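Uncharacterized protein VP1736 (Vibrio parahaemolyticus, PDB 3LXQ) is of unknown function but belongs to the sulfatase family, whose members share the alkaline-phosphatase type of alpha/beta fold. Local coordinates at residues Lys86-Leu91 / Asp297-Val302; His175-Tyr180 / Phe241-Phe246. One frame throughout, in Å; residues are numbered along the deposited sequence.

Contact 1 of 2, residues Lys86-Leu91 / Asp297-Val302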
loop_
_atom_site.group_PDB
_atom_site.type_symbol
_atom_site.label_atom_id
_atom_site.label_comp_id
_atom_site.label_asym_id
_atom_site.label_seq_id
_atom_site.Cartn_x
_atom_site.Cartn_y
_atom_site.Cartn_z
ATOM N N LYS A 86 -15.099 2.691 -12.658
ATOM C CA LYS A 86 -13.973 3.547 -13.012
ATOM C C LYS A 86 -12.678 2.740 -13.222
ATOM O O LYS A 86 -12.523 1.635 -12.688
ATOM C CB LYS A 86 -13.752 4.621 -11.943
ATOM C CG LYS A 86 -14.798 5.718 -11.905
ATOM C CD LYS A 86 -14.609 6.550 -10.639
ATOM C CE LYS A 86 -15.712 7.583 -10.448
ATOM N NZ LYS A 86 -15.593 8.679 -11.441
ATOM N N ASN A 87 -11.759 3.301 -14.006
ATOM C CA ASN A 87 -10.402 2.778 -14.101
ATOM C C ASN A 87 -9.698 2.981 -12.759
ATOM O O ASN A 87 -10.039 3.896 -11.998
ATOM C CB ASN A 87 -9.617 3.503 -15.201
ATOM C CG ASN A 87 -10.279 3.425 -16.567
ATOM O OD1 ASN A 87 -10.685 2.354 -17.029
ATOM N ND2 ASN A 87 -10.357 4.566 -17.235
ATOM N N LEU A 88 -8.711 2.141 -12.471
ATOM C CA LEU A 88 -7.938 2.280 -11.236
ATOM C C LEU A 88 -6.421 2.304 -11.453
ATOM O O LEU A 88 -5.831 1.337 -11.927
ATOM C CB LEU A 88 -8.314 1.180 -10.237
ATOM C CG LEU A 88 -7.506 1.108 -8.947
ATOM C CD1 LEU A 88 -7.692 2.347 -8.068
ATOM C CD2 LEU A 88 -7.879 -0.153 -8.192
ATOM N N VAL A 89 -5.806 3.424 -11.077
ATOM C CA VAL A 89 -4.373 3.618 -11.254
ATOM C C VAL A 89 -3.740 3.761 -9.874
ATOM O O VAL A 89 -4.085 4.676 -9.111
ATOM C CB VAL A 89 -4.069 4.840 -12.164
ATOM C CG1 VAL A 89 -2.613 5.239 -12.092
ATOM C CG2 VAL A 89 -4.466 4.541 -13.613
ATOM N N ILE A 90 -2.849 2.824 -9.554
ATOM C CA ILE A 90 -2.068 2.883 -8.329
ATOM C C ILE A 90 -0.636 3.339 -8.649
ATOM O O ILE A 90 0.077 2.682 -9.397
ATOM C CB ILE A 90 -2.037 1.504 -7.606
ATOM C CG1 ILE A 90 -3.451 1.096 -7.161
ATOM C CG2 ILE A 90 -1.070 1.541 -6.401
ATOM C CD1 ILE A 90 -3.552 -0.360 -6.630
ATOM N N LEU A 91 -0.225 4.467 -8.077
ATOM C CA LEU A 91 1.093 5.028 -8.343
ATOM C C LEU A 91 1.904 4.813 -7.081
ATOM O O LEU A 91 1.922 5.669 -6.194
ATOM C CB LEU A 91 1.008 6.518 -8.697
ATOM C CG LEU A 91 0.077 6.897 -9.852
ATOM C CD1 LEU A 91 -0.079 8.427 -9.974
ATOM C CD2 LEU A 91 0.561 6.295 -11.163
ATOM N N ASP A 297 -12.571 9.298 -16.074
ATOM C CA ASP A 297 -13.008 7.930 -15.864
ATOM C C ASP A 297 -12.137 7.147 -14.866
ATOM O O ASP A 297 -12.272 5.924 -14.760
ATOM C CB ASP A 297 -13.031 7.227 -17.227
ATOM C CG ASP A 297 -13.880 5.965 -17.238
ATOM O OD1 ASP A 297 -13.829 5.251 -18.266
ATOM O OD2 ASP A 297 -14.598 5.687 -16.250
ATOM N N THR A 298 -11.275 7.844 -14.119
ATOM C CA THR A 298 -10.223 7.161 -13.355
ATOM C C THR A 298 -10.014 7.657 -11.931
ATOM O O THR A 298 -10.107 8.862 -11.659
ATOM C CB THR A 298 -8.873 7.247 -14.102
ATOM O OG1 THR A 298 -9.054 6.842 -15.463
ATOM C CG2 THR A 298 -7.814 6.349 -13.434
ATOM N N ILE A 299 -9.724 6.705 -11.035
ATOM C CA ILE A 299 -9.293 6.987 -9.677
ATOM C C ILE A 299 -7.799 6.692 -9.575
ATOM O O ILE A 299 -7.333 5.627 -9.998
ATOM C CB ILE A 299 -10.058 6.121 -8.627
ATOM C CG1 ILE A 299 -11.563 6.427 -8.634
ATOM C CG2 ILE A 299 -9.448 6.278 -7.218
ATOM C CD1 ILE A 299 -11.950 7.832 -8.194
ATOM N N PHE A 300 -7.062 7.649 -9.008
ATOM C CA PHE A 300 -5.627 7.546 -8.823
ATOM C C PHE A 300 -5.320 7.501 -7.336
ATOM O O PHE A 300 -5.975 8.182 -6.542
ATOM C CB PHE A 300 -4.915 8.750 -9.450
ATOM C CG PHE A 300 -5.155 8.903 -10.932
ATOM C CD1 PHE A 300 -6.282 9.576 -11.406
ATOM C CD2 PHE A 300 -4.249 8.393 -11.853
ATOM C CE1 PHE A 300 -6.509 9.726 -12.776
ATOM C CE2 PHE A 300 -4.467 8.534 -13.243
ATOM C CZ PHE A 300 -5.596 9.200 -13.695
ATOM N N ILE A 301 -4.336 6.687 -6.958
ATOM C CA ILE A 301 -3.831 6.725 -5.598
ATOM C C ILE A 301 -2.315 6.940 -5.609
ATOM O O ILE A 301 -1.604 6.258 -6.301
ATOM C CB ILE A 301 -4.320 5.501 -4.718
ATOM C CG1 ILE A 301 -3.861 5.643 -3.270
ATOM C CG2 ILE A 301 -3.878 4.144 -5.289
ATOM C CD1 ILE A 301 -4.531 4.648 -2.339
ATOM N N VAL A 302 -1.843 7.934 -4.875
ATOM C CA VAL A 302 -0.406 8.119 -4.677
ATOM C C VAL A 302 -0.129 7.578 -3.286
ATOM O O VAL A 302 -0.612 8.127 -2.301
ATOM C CB VAL A 302 0.030 9.597 -4.711
ATOM C CG1 VAL A 302 1.545 9.716 -4.464
ATOM C CG2 VAL A 302 -0.369 10.278 -6.029
#
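Strands 87-91 and 298-302 run parallel, their axes 4.7 Å apart at closest and 16° askew, and five backbone hydrogen bonds alternate between them from N87 N to D297 O through to L91 N to I301 O. The straightest, I299 N to N87 O, comes in above the carbonyl plane, whereas V89 N meets I299 O nearly along the C=O axis. At the entry to the pair N87 ND2 donates to T298 OG1 over 3.2 Å, with the hydroxyl in the amide plane. OD1 of that amide accepts from F241 N, so OD1 and ND2 each have a partner and the amide's rotation is fixed, while T298 OG1 is itself positioned by Y294 O. In this parallel core of the alkaline-phosphatase-like alpha/beta sheet, the face of L88, I90, I299 and I301 is apolar, while on the other N87 and T298 precede V89 and F300. There V89 lies alongside F300, CG1 3.6 Å from CD2, while T298 CG2 sits over one face of the F300 ring, offset toward its rim. On the apolar face I90 CG1 touches I301 CG2 at 3.6 Å, and helix 346-353 covers I301 through M346 and L350. K86 reaches across obliquely, its CD 3.6 Å from I299 CG1.

Contact 2 of 2, residues His175-Tyr180 / Phe241-Phe246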
loop_
_atom_site.group_PDB
_atom_site.type_symbol
_atom_site.label_atom_id
_atom_site.label_comp_id
_atom_site.label_asym_id
_atom_site.label_seq_id
_atom_site.Cartn_x
_atom_site.Cartn_y
_atom_site.Cartn_z
ATOM N N HIS A 175 -8.838 -5.090 -17.927
ATOM C CA HIS A 175 -7.472 -5.349 -18.319
ATOM C C HIS A 175 -6.615 -4.987 -17.118
ATOM O O HIS A 175 -6.848 -3.967 -16.477
ATOM C CB HIS A 175 -7.061 -4.501 -19.513
ATOM C CG HIS A 175 -5.678 -4.798 -20.000
ATOM N ND1 HIS A 175 -5.412 -5.785 -20.928
ATOM C CD2 HIS A 175 -4.483 -4.250 -19.677
ATOM C CE1 HIS A 175 -4.112 -5.822 -21.159
ATOM N NE2 HIS A 175 -3.525 -4.905 -20.409
ATOM N N THR A 176 -5.634 -5.827 -16.805
ATOM C CA THR A 176 -4.782 -5.580 -15.629
ATOM C C THR A 176 -3.308 -5.547 -16.014
ATOM O O THR A 176 -2.836 -6.389 -16.786
ATOM C CB THR A 176 -5.036 -6.608 -14.512
ATOM O OG1 THR A 176 -4.904 -7.936 -15.039
ATOM C CG2 THR A 176 -6.439 -6.429 -13.939
ATOM N N GLN A 177 -2.587 -4.561 -15.486
ATOM C CA GLN A 177 -1.194 -4.357 -15.867
ATOM C C GLN A 177 -0.341 -3.852 -14.723
ATOM O O GLN A 177 -0.849 -3.334 -13.735
ATOM C CB GLN A 177 -1.071 -3.406 -17.068
ATOM C CG GLN A 177 -1.540 -1.985 -16.788
ATOM C CD GLN A 177 -1.172 -1.000 -17.882
ATOM O OE1 GLN A 177 -0.852 -1.384 -19.012
ATOM N NE2 GLN A 177 -1.215 0.287 -17.549
ATOM N N PHE A 178 0.966 -4.020 -14.890
ATOM C CA PHE A 178 1.967 -3.522 -13.977
ATOM C C PHE A 178 2.941 -2.723 -14.824
ATOM O O PHE A 178 3.444 -3.227 -15.806
ATOM C CB PHE A 178 2.674 -4.707 -13.324
ATOM C CG PHE A 178 3.890 -4.339 -12.506
ATOM C CD1 PHE A 178 3.814 -3.398 -11.476
ATOM C CD2 PHE A 178 5.104 -4.979 -12.740
ATOM C CE1 PHE A 178 4.944 -3.076 -10.703
ATOM C CE2 PHE A 178 6.231 -4.673 -11.975
ATOM C CZ PHE A 178 6.150 -3.720 -10.949
ATOM N N ILE A 179 3.175 -1.468 -14.466
ATOM C CA ILE A 179 4.181 -0.675 -15.159
ATOM C C ILE A 179 5.350 -0.406 -14.216
ATOM O O ILE A 179 5.164 0.130 -13.130
ATOM C CB ILE A 179 3.643 0.666 -15.720
ATOM C CG1 ILE A 179 2.366 0.452 -16.553
ATOM C CG2 ILE A 179 4.718 1.340 -16.589
ATOM C CD1 ILE A 179 1.714 1.767 -17.055
ATOM N N TYR A 180 6.543 -0.762 -14.677
ATOM C CA TYR A 180 7.785 -0.647 -13.926
ATOM C C TYR A 180 8.888 -0.122 -14.858
ATOM O O TYR A 180 8.848 -0.366 -16.062
ATOM C CB TYR A 180 8.147 -2.036 -13.404
ATOM C CG TYR A 180 9.269 -2.104 -12.402
ATOM C CD1 TYR A 180 9.295 -1.269 -11.295
ATOM C CD2 TYR A 180 10.287 -3.053 -12.543
ATOM C CE1 TYR A 180 10.312 -1.346 -10.373
ATOM C CE2 TYR A 180 11.317 -3.142 -11.623
ATOM C CZ TYR A 180 11.325 -2.282 -10.539
ATOM O OH TYR A 180 12.335 -2.357 -9.617
ATOM N N PHE A 241 -9.508 -0.508 -17.038
ATOM C CA PHE A 241 -8.195 -1.054 -16.708
ATOM C C PHE A 241 -7.786 -0.793 -15.268
ATOM O O PHE A 241 -8.189 0.213 -14.670
ATOM C CB PHE A 241 -7.120 -0.516 -17.654
ATOM C CG PHE A 241 -6.980 0.986 -17.642
ATOM C CD1 PHE A 241 -6.053 1.607 -16.818
ATOM C CD2 PHE A 241 -7.758 1.778 -18.483
ATOM C CE1 PHE A 241 -5.916 2.991 -16.814
ATOM C CE2 PHE A 241 -7.621 3.165 -18.490
ATOM C CZ PHE A 241 -6.698 3.770 -17.652
ATOM N N PHE A 242 -6.971 -1.709 -14.739
ATOM C CA PHE A 242 -6.326 -1.556 -13.437
ATOM C C PHE A 242 -4.818 -1.572 -13.646
ATOM O O PHE A 242 -4.261 -2.552 -14.147
ATOM C CB PHE A 242 -6.748 -2.673 -12.463
ATOM C CG PHE A 242 -5.810 -2.837 -11.279
ATOM C CD1 PHE A 242 -5.553 -1.769 -10.418
ATOM C CD2 PHE A 242 -5.197 -4.061 -11.027
ATOM C CE1 PHE A 242 -4.687 -1.917 -9.322
ATOM C CE2 PHE A 242 -4.334 -4.223 -9.937
ATOM C CZ PHE A 242 -4.074 -3.143 -9.085
ATOM N N SER A 243 -4.167 -0.481 -13.251
ATOM C CA SER A 243 -2.741 -0.324 -13.446
ATOM C C SER A 243 -1.976 -0.069 -12.149
ATOM O O SER A 243 -2.267 0.874 -11.412
ATOM C CB SER A 243 -2.489 0.806 -14.444
ATOM O OG SER A 243 -1.102 0.958 -14.707
ATOM N N LEU A 244 -0.983 -0.919 -11.888
ATOM C CA LEU A 244 -0.009 -0.686 -10.820
ATOM C C LEU A 244 1.283 -0.148 -11.436
ATOM O O LEU A 244 1.897 -0.816 -12.246
ATOM C CB LEU A 244 0.256 -1.976 -10.014
ATOM C CG LEU A 244 1.408 -1.930 -8.997
ATOM C CD1 LEU A 244 1.167 -0.890 -7.914
ATOM C CD2 LEU A 244 1.676 -3.286 -8.379
ATOM N N VAL A 245 1.674 1.058 -11.029
ATOM C CA VAL A 245 2.845 1.758 -11.540
ATOM C C VAL A 245 3.775 1.986 -10.362
ATOM O O VAL A 245 3.367 2.571 -9.363
ATOM C CB VAL A 245 2.473 3.137 -12.118
ATOM C CG1 VAL A 245 3.710 3.852 -12.616
ATOM C CG2 VAL A 245 1.403 3.029 -13.234
ATOM N N PHE A 246 5.023 1.537 -10.477
ATOM C CA PHE A 246 5.940 1.504 -9.336
ATOM C C PHE A 246 7.225 2.245 -9.657
ATOM O O PHE A 246 7.933 1.870 -10.585
ATOM C CB PHE A 246 6.210 0.041 -8.956
ATOM C CG PHE A 246 6.989 -0.151 -7.663
ATOM C CD1 PHE A 246 6.952 0.795 -6.641
ATOM C CD2 PHE A 246 7.733 -1.314 -7.469
ATOM C CE1 PHE A 246 7.662 0.600 -5.440
ATOM C CE2 PHE A 246 8.449 -1.531 -6.267
ATOM C CZ PHE A 246 8.405 -0.570 -5.255
#
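In the parallel part of the central mixed sheet of this sulfatase-family alpha/beta fold, strand 175-180 lies beside strand 241-246, in register from H175 opposite F241 to I179 opposite V245. Five backbone hydrogen bonds join them, the shortest from I179 N to L244 O at 2.6 Å, with the donor in the carbonyl plane. L244 O is crowded further by F178 CA, 3.2 Å away in a CA-H...O contact.

F178 carries much of the apolar side of the pair. Its CG stands anti to the backbone N (chi1 171°), which lays the side chain alongside L244 and F246, pointing the same way as both. F178 CB and CG pass L244 O at about 4.1 Å each. F178 CD1 comes closer, 3.3 Å from L244 O, and also touches L244 CG. Farther out, F178 CE1 meets F246 CB at 3.8 Å. The same CE1 atom also lies near L244 CD2. Helix 189-195 closes over this face: F193 meets the F178 ring edge-to-face, and M189 touches both F178 and Y180.

Earlier on the same face, T176 CG2 sits at the edge of the F242 ring, in its plane, while T176 OG1, in the crowded position between the backbone N and the carbonyl carbon, bonds G197 O. The opposite face carries I179, whose CD1 lies near V245 CG2 and S243 OG, and helix 220-234 packs there against F241 and S243.

At the far end the rings of Y180 and F246 are nearly parallel, planes at 21°, but slid so far apart that they barely overlap; Y180 CD1 lies 3.5 Å from F246 O, which sits at the tyrosine ring's edge.

Contacts 1 and 2 are successive strand pairs of one sheet, their centres about 10 Å apart, and they meet where strand 87-93 lies parallel to strand 241-246. The order across this part is therefore 175-180, 241-246, 87-93, 298-304. S243 sits at the seam: its N lies 2.8 Å from L88 O and its O 2.8 Å from I90 N, both probable hydrogen bonds. Side chains join there too, I90 CD1 packing 3.3 Å from F242 CE1. Along the chain, contact 2 is nested inside the loop that contact 1 closes, and both contacts lie within the sulfatase family region.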